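Local structure of N-acetylglucosamine-6-phosphate deacetylase (Thermotoga maritima, 1O12) at residues G128-K133 / E149-E154; G137-K142 / A186-A191. The protein probably removes the acetyl group from N-acetylglucosamine-6-phosphate, as a hydrolase of the NagA family that binds one divalent metal cation per subunit. One frame throughout, in Å; residues are numbered along the deposited sequence.

Contact 1 of 2, residues G128-K133 / E149-E154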
ATOM      1  N   GLY A 128     -19.450   9.689  14.624  1.00 35.29           N
ATOM      2  CA  GLY A 128     -20.212   8.831  15.498  1.00 36.35           C
ATOM      3  C   GLY A 128     -21.596   9.464  15.485  1.00 36.18           C
ATOM      4  O   GLY A 128     -21.747  10.571  14.974  1.00 35.37           O
ATOM      5  N   PRO A 129     -22.607   8.842  16.093  1.00 35.97           N
ATOM      6  CA  PRO A 129     -22.574   7.573  16.824  1.00 36.07           C
ATOM      7  C   PRO A 129     -22.822   6.313  15.993  1.00 36.26           C
ATOM      8  O   PRO A 129     -22.896   5.223  16.556  1.00 37.99           O
ATOM      9  CB  PRO A 129     -23.661   7.774  17.867  1.00 35.49           C
ATOM     10  CG  PRO A 129     -24.749   8.475  17.011  1.00 35.18           C
ATOM     11  CD  PRO A 129     -23.949   9.460  16.157  1.00 34.96           C
ATOM     12  N   TYR A 130     -22.964   6.445  14.678  1.00 34.82           N
ATOM     13  CA  TYR A 130     -23.208   5.274  13.842  1.00 34.61           C
ATOM     14  C   TYR A 130     -21.920   4.535  13.441  1.00 35.53           C
ATOM     15  O   TYR A 130     -21.601   4.332  12.255  1.00 36.40           O
ATOM     16  CB  TYR A 130     -24.008   5.686  12.614  1.00 33.77           C
ATOM     17  CG  TYR A 130     -25.129   6.616  12.975  1.00 34.95           C
ATOM     18  CD1 TYR A 130     -26.135   6.215  13.858  1.00 35.29           C
ATOM     19  CD2 TYR A 130     -25.149   7.929  12.499  1.00 35.23           C
ATOM     20  CE1 TYR A 130     -27.128   7.098  14.269  1.00 36.04           C
ATOM     21  CE2 TYR A 130     -26.135   8.824  12.902  1.00 36.62           C
ATOM     22  CZ  TYR A 130     -27.117   8.409  13.791  1.00 37.63           C
ATOM     23  OH  TYR A 130     -28.042   9.322  14.250  1.00 38.12           O
ATOM     24  N   ILE A 131     -21.184   4.095  14.444  1.00 34.92           N
ATOM     25  CA  ILE A 131     -19.960   3.406  14.174  1.00 34.54           C
ATOM     26  C   ILE A 131     -19.950   2.022  14.763  1.00 35.27           C
ATOM     27  O   ILE A 131     -20.924   1.582  15.375  1.00 34.51           O
ATOM     28  CB  ILE A 131     -18.744   4.228  14.679  1.00 33.43           C
ATOM     29  CG1 ILE A 131     -18.883   4.554  16.171  1.00 31.87           C
ATOM     30  CG2 ILE A 131     -18.628   5.496  13.842  1.00 32.12           C
ATOM     31  CD1 ILE A 131     -17.731   5.416  16.729  1.00 29.39           C
ATOM     32  N   SER A 132     -18.837   1.335  14.545  1.00 37.12           N
ATOM     33  CA  SER A 132     -18.631  -0.015  15.042  1.00 38.85           C
ATOM     34  C   SER A 132     -18.135   0.043  16.491  1.00 41.46           C
ATOM     35  O   SER A 132     -17.222   0.814  16.819  1.00 40.50           O
ATOM     36  CB  SER A 132     -17.592  -0.698  14.163  1.00 38.24           C
ATOM     37  OG  SER A 132     -17.026  -1.823  14.787  1.00 40.40           O
ATOM     38  N   LYS A 133     -18.743  -0.747  17.372  1.00 44.00           N
ATOM     39  CA  LYS A 133     -18.280  -0.766  18.760  1.00 46.33           C
ATOM     40  C   LYS A 133     -16.909  -1.466  18.824  1.00 47.64           C
ATOM     41  O   LYS A 133     -16.103  -1.182  19.719  1.00 48.61           O
ATOM     42  CB  LYS A 133     -19.286  -1.486  19.667  1.00 45.20           C
ATOM     43  CG  LYS A 133     -20.604  -0.727  19.882  1.00 46.90           C
ATOM     44  CD  LYS A 133     -21.672  -1.679  20.366  1.00 47.19           C
ATOM     45  CE  LYS A 133     -22.987  -0.987  20.612  1.00 48.63           C
ATOM     46  NZ  LYS A 133     -23.899  -1.883  21.388  1.00 47.90           N
ATOM     47  N   GLU A 149     -34.609   6.000  11.262  1.00 52.15           N
ATOM     48  CA  GLU A 149     -35.381   6.967  10.472  1.00 51.78           C
ATOM     49  C   GLU A 149     -35.712   8.188  11.331  1.00 51.60           C
ATOM     50  O   GLU A 149     -35.795   9.315  10.822  1.00 51.94           O
ATOM     51  CB  GLU A 149     -36.675   6.319   9.979  1.00 52.27           C
ATOM     52  CG  GLU A 149     -37.346   7.012   8.818  1.00 54.07           C
ATOM     53  CD  GLU A 149     -36.671   6.695   7.503  1.00 55.69           C
ATOM     54  OE1 GLU A 149     -36.266   5.521   7.330  1.00 56.69           O
ATOM     55  OE2 GLU A 149     -36.556   7.605   6.650  1.00 55.15           O
ATOM     56  N   ARG A 150     -35.898   7.946  12.629  1.00 51.11           N
ATOM     57  CA  ARG A 150     -36.206   8.986  13.610  1.00 52.01           C
ATOM     58  C   ARG A 150     -35.025   9.940  13.803  1.00 51.66           C
ATOM     59  O   ARG A 150     -35.212  11.145  13.970  1.00 52.08           O
ATOM     60  CB  ARG A 150     -36.561   8.338  14.952  1.00 55.34           C
ATOM     61  CG  ARG A 150     -36.760   9.296  16.145  1.00 59.35           C
ATOM     62  CD  ARG A 150     -37.018   8.484  17.435  1.00 62.64           C
ATOM     63  NE  ARG A 150     -38.035   7.447  17.201  1.00 67.85           N
ATOM     64  CZ  ARG A 150     -38.445   6.531  18.092  1.00 69.96           C
ATOM     65  NH1 ARG A 150     -37.929   6.493  19.324  1.00 69.73           N
ATOM     66  NH2 ARG A 150     -39.384   5.646  17.749  1.00 68.95           N
ATOM     67  N   GLU A 151     -33.802   9.416  13.797  1.00 49.42           N
ATOM     68  CA  GLU A 151     -32.657  10.301  13.967  1.00 47.72           C
ATOM     69  C   GLU A 151     -32.249  10.938  12.642  1.00 45.76           C
ATOM     70  O   GLU A 151     -31.861  12.101  12.596  1.00 44.47           O
ATOM     71  CB  GLU A 151     -31.473   9.549  14.585  1.00 47.97           C
ATOM     72  CG  GLU A 151     -31.671   9.243  16.047  1.00 49.66           C
ATOM     73  CD  GLU A 151     -30.512   8.471  16.646  1.00 52.13           C
ATOM     74  OE1 GLU A 151     -29.416   9.062  16.813  1.00 52.42           O
ATOM     75  OE2 GLU A 151     -30.700   7.264  16.937  1.00 51.74           O
ATOM     76  N   LEU A 152     -32.354  10.184  11.564  1.00 43.17           N
ATOM     77  CA  LEU A 152     -31.977  10.721  10.288  1.00 43.48           C
ATOM     78  C   LEU A 152     -32.640  12.083  10.080  1.00 44.34           C
ATOM     79  O   LEU A 152     -32.062  12.979   9.454  1.00 44.95           O
ATOM     80  CB  LEU A 152     -32.405   9.772   9.185  1.00 43.02           C
ATOM     81  CG  LEU A 152     -31.764  10.121   7.843  1.00 45.59           C
ATOM     82  CD1 LEU A 152     -30.281   9.660   7.883  1.00 43.89           C
ATOM     83  CD2 LEU A 152     -32.524   9.453   6.677  1.00 44.34           C
ATOM     84  N   SER A 153     -33.842  12.250  10.628  1.00 43.90           N
ATOM     85  CA  SER A 153     -34.583  13.503  10.464  1.00 43.56           C
ATOM     86  C   SER A 153     -34.024  14.706  11.222  1.00 42.58           C
ATOM     87  O   SER A 153     -34.441  15.829  10.982  1.00 42.85           O
ATOM     88  CB  SER A 153     -36.062  13.311  10.855  1.00 43.48           C
ATOM     89  OG  SER A 153     -36.261  13.429  12.258  1.00 42.50           O
ATOM     90  N   GLU A 154     -33.104  14.482  12.147  1.00 42.48           N
ATOM     91  CA  GLU A 154     -32.522  15.593  12.884  1.00 42.97           C
ATOM     92  C   GLU A 154     -31.160  16.016  12.310  1.00 42.55           C
ATOM     93  O   GLU A 154     -30.576  16.993  12.763  1.00 43.25           O
ATOM     94  CB  GLU A 154     -32.346  15.223  14.356  1.00 45.51           C
ATOM     95  CG  GLU A 154     -33.630  14.924  15.096  1.00 47.52           C
ATOM     96  CD  GLU A 154     -34.575  16.098  15.111  1.00 50.02           C
ATOM     97  OE1 GLU A 154     -35.781  15.861  14.944  1.00 51.52           O
ATOM     98  OE2 GLU A 154     -34.126  17.256  15.299  1.00 52.31           O
TER
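Tyr130 meets Glu151 chiefly through its hydroxyl: OH donates a hydrogen bond to Glu151 OE1, 2.9 Å away, and also lies 3.5 Å from Glu151 CB, alongside the root of the same side chain. Glu151 OE1 sits at the edge of the Tyr130 ring, near its plane, yet the bond comes down on the carboxylate from above, 67° out of the carboxylate plane, and the two flat groups are turned 52° against each other. Glu151 sets CG anti to its carbonyl carbon (chi1 -73°) and then runs extended, which carries the carboxylate out to the phenol oxygen. Glu151 OE1 is also salt-bridged to Arg145. Both residues belong to the long connection that follows strand 121-127 of the amidohydrolase barrel, Tyr130 at the centre of an inverse gamma turn just beyond the strand and Glu151 on the short, weakly bonded helix 149-152. Pro129, preceded by a cis peptide bond, lays CG 3.9 Å above one face of the Tyr130 ring, toward its rim. A phenylalanine in place of Tyr130, lacking the hydroxyl, would probably leave the carboxylate less fixed in its tilt, with the Arg145 salt bridge still in place. Ser148 OG bonds to the backbone N of Glu151.

Contact 2 of 2, residues G137-K142 / A186-A191; sequences GAHSEK and AGHSIA. With FE (Fe (III) ion), chain C.
The mononuclear metal site of this amidohydrolase is where His139 and His188 meet. His188 NE2 binds the iron(III) ion at 2.2 Å, and Glu127 and His209 supply the other two protein ligands. His139 does not bind the metal; it stands beside it, its NE2 3.8 Å from the iron. The two imidazoles form a T-shaped pair, with planes at 81° and centroids 4.8 Å apart. The edge of His139 is directed at the face of His188: CD2 lies 3.7 Å above that ring, displaced toward its rim, while the two NE2 atoms approach to 3.7 Å without a hydrogen bond between them. The first torsion of His139 (chi1 -85°) swings its imidazole beside the backbone N, where the ring edge is turned to His188, and the side chains cross at about a right angle.

In this TIM-barrel family the metal site lies at the C-terminal ends of the strands. Accordingly, Glu127 ends strand 121-127, and His188 follows strand 183-186 closely, whereas His139 comes from the long loop after strand 121-127. Polar bonds fix the rotation of both rings. His139 NE2 is hydrogen-bonded to OE2 of the metal ligand Glu127 and its ND1 to the backbone N of Ser96, making His139 a second-shell residue that probably steadies a first-shell carboxylate. In His188 the other nitrogen, ND1, is bonded to the carbonyl oxygen of Lys135. Gly137 O comes within 4.2 Å of His188 CE1, and the next residue, Ala138, is predicted to bind substrate. Beyond the histidine, Ser189 OG accepts from Ala191 N at 2.8 Å, closing an ST turn.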
ATOM      1  N   GLY A 137     -12.774   2.898  19.753  1.00 51.99           N
ATOM      2  CA  GLY A 137     -11.659   3.703  20.223  1.00 52.01           C
ATOM      3  C   GLY A 137     -11.935   5.115  20.702  1.00 51.89           C
ATOM      4  O   GLY A 137     -12.087   6.039  19.902  1.00 54.24           O
ATOM      5  N   ALA A 138     -11.994   5.304  22.005  1.00 50.93           N
ATOM      6  CA  ALA A 138     -12.223   6.640  22.546  1.00 50.32           C
ATOM      7  C   ALA A 138     -13.668   7.124  22.445  1.00 50.02           C
ATOM      8  O   ALA A 138     -14.003   8.179  22.978  1.00 51.50           O
ATOM      9  CB  ALA A 138     -11.289   7.645  21.880  1.00 48.94           C
ATOM     10  N   HIS A 139     -14.529   6.384  21.760  1.00 49.08           N
ATOM     11  CA  HIS A 139     -15.927   6.800  21.685  1.00 49.50           C
ATOM     12  C   HIS A 139     -16.669   6.078  22.815  1.00 50.38           C
ATOM     13  O   HIS A 139     -16.349   4.930  23.143  1.00 50.96           O
ATOM     14  CB  HIS A 139     -16.548   6.441  20.320  1.00 48.26           C
ATOM     15  CG  HIS A 139     -16.302   7.461  19.246  1.00 47.47           C
ATOM     16  ND1 HIS A 139     -17.103   8.567  19.068  1.00 47.68           N
ATOM     17  CD2 HIS A 139     -15.332   7.549  18.303  1.00 47.52           C
ATOM     18  CE1 HIS A 139     -16.640   9.289  18.063  1.00 46.99           C
ATOM     19  NE2 HIS A 139     -15.566   8.693  17.582  1.00 45.39           N
ATOM     20  N   SER A 140     -17.632   6.756  23.433  1.00 50.30           N
ATOM     21  CA  SER A 140     -18.406   6.137  24.507  1.00 50.81           C
ATOM     22  C   SER A 140     -19.303   5.043  23.921  1.00 50.47           C
ATOM     23  O   SER A 140     -20.214   5.314  23.121  1.00 50.39           O
ATOM     24  CB  SER A 140     -19.255   7.184  25.216  1.00 49.61           C
ATOM     25  OG  SER A 140     -19.593   6.716  26.499  1.00 50.73           O
ATOM     26  N   GLU A 141     -19.046   3.804  24.318  1.00 50.83           N
ATOM     27  CA  GLU A 141     -19.807   2.676  23.788  1.00 51.90           C
ATOM     28  C   GLU A 141     -21.301   2.815  24.009  1.00 51.47           C
ATOM     29  O   GLU A 141     -22.106   2.355  23.179  1.00 51.60           O
ATOM     30  CB  GLU A 141     -19.312   1.354  24.394  1.00 53.67           C
ATOM     31  CG  GLU A 141     -19.854   0.106  23.692  1.00 56.78           C
ATOM     32  CD  GLU A 141     -19.049  -1.149  24.016  1.00 58.52           C
ATOM     33  OE1 GLU A 141     -17.802  -1.060  24.092  1.00 60.17           O
ATOM     34  OE2 GLU A 141     -19.654  -2.230  24.179  1.00 60.12           O
ATOM     35  N   LYS A 142     -21.680   3.463  25.106  1.00 50.38           N
ATOM     36  CA  LYS A 142     -23.098   3.618  25.402  1.00 50.78           C
ATOM     37  C   LYS A 142     -23.896   4.418  24.365  1.00 48.82           C
ATOM     38  O   LYS A 142     -25.056   4.119  24.133  1.00 49.15           O
ATOM     39  CB  LYS A 142     -23.304   4.208  26.813  1.00 52.24           C
ATOM     40  CG  LYS A 142     -22.576   5.511  27.116  1.00 54.53           C
ATOM     41  CD  LYS A 142     -23.018   6.078  28.475  1.00 57.47           C
ATOM     42  CE  LYS A 142     -22.215   7.329  28.873  1.00 59.21           C
ATOM     43  NZ  LYS A 142     -20.771   7.030  29.217  1.00 62.23           N
ATOM     44  N   ALA A 186     -16.047   7.090   5.793  1.00 28.37           N
ATOM     45  CA  ALA A 186     -15.977   5.801   6.480  1.00 27.08           C
ATOM     46  C   ALA A 186     -14.867   5.813   7.515  1.00 27.69           C
ATOM     47  O   ALA A 186     -13.757   6.297   7.254  1.00 28.31           O
ATOM     48  CB  ALA A 186     -15.749   4.677   5.473  1.00 21.32           C
ATOM     49  N   GLY A 187     -15.188   5.283   8.693  1.00 29.27           N
ATOM     50  CA  GLY A 187     -14.249   5.210   9.795  1.00 28.62           C
ATOM     51  C   GLY A 187     -14.869   4.462  10.962  1.00 30.64           C
ATOM     52  O   GLY A 187     -16.098   4.326  11.041  1.00 28.13           O
ATOM     53  N   HIS A 188     -14.010   3.964  11.862  1.00 33.47           N
ATOM     54  CA  HIS A 188     -14.429   3.202  13.045  1.00 34.61           C
ATOM     55  C   HIS A 188     -15.269   2.028  12.603  1.00 34.93           C
ATOM     56  O   HIS A 188     -16.375   1.832  13.072  1.00 36.75           O
ATOM     57  CB  HIS A 188     -15.220   4.110  13.971  1.00 36.97           C
ATOM     58  CG  HIS A 188     -14.399   5.216  14.545  1.00 41.64           C
ATOM     59  ND1 HIS A 188     -13.424   4.999  15.503  1.00 41.75           N
ATOM     60  CD2 HIS A 188     -14.376   6.545  14.277  1.00 42.04           C
ATOM     61  CE1 HIS A 188     -12.844   6.148  15.805  1.00 42.92           C
ATOM     62  NE2 HIS A 188     -13.403   7.102  15.076  1.00 43.34           N
ATOM     63  N   SER A 189     -14.715   1.240  11.696  1.00 35.67           N
ATOM     64  CA  SER A 189     -15.433   0.126  11.119  1.00 35.89           C
ATOM     65  C   SER A 189     -14.598  -1.123  10.898  1.00 35.86           C
ATOM     66  O   SER A 189     -13.372  -1.060  10.820  1.00 35.72           O
ATOM     67  CB  SER A 189     -16.007   0.595   9.782  1.00 35.87           C
ATOM     68  OG  SER A 189     -16.053  -0.442   8.820  1.00 36.40           O
ATOM     69  N   ILE A 190     -15.263  -2.272  10.813  1.00 37.69           N
ATOM     70  CA  ILE A 190     -14.540  -3.516  10.518  1.00 39.83           C
ATOM     71  C   ILE A 190     -15.003  -4.022   9.169  1.00 39.43           C
ATOM     72  O   ILE A 190     -14.664  -5.113   8.765  1.00 42.01           O
ATOM     73  CB  ILE A 190     -14.757  -4.648  11.564  1.00 38.46           C
ATOM     74  CG1 ILE A 190     -16.245  -4.855  11.827  1.00 38.93           C
ATOM     75  CG2 ILE A 190     -13.970  -4.357  12.817  1.00 35.39           C
ATOM     76  CD1 ILE A 190     -16.480  -5.761  13.045  1.00 39.48           C
ATOM     77  N   ALA A 191     -15.779  -3.210   8.472  1.00 39.32           N
ATOM     78  CA  ALA A 191     -16.285  -3.583   7.167  1.00 39.95           C
ATOM     79  C   ALA A 191     -15.220  -4.154   6.219  1.00 40.86           C
ATOM     80  O   ALA A 191     -14.045  -3.746   6.213  1.00 40.97           O
ATOM     81  CB  ALA A 191     -16.963  -2.383   6.517  1.00 40.34           C
TER
HETATM   82 FE    FE C 401     -12.166   8.793  15.842  0.97 67.19          FE

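In the fold
Both contacts are buried, and both draw on the connection between strand 121-127 and helix 149-152; contact 2 adds the loop after strand 183-186. Their centres are 12 Å apart. Contact 1 lies farther from the iron and joins two portions of that connection by a hydroxyl-to-carboxylate hydrogen bond on a glutamate that is also salt-bridged to Arg145, whereas contact 2 sets an aromatic pair beside the metal. Residues 128-133 bridge the two: Ser132 N probably donates to His188 O at 2.9 Å, and Ile131 packs against both histidines, its CD1 3.5 Å from His139 CG and its CB 3.6 Å from His188 CB. The four segments alternate along the chain.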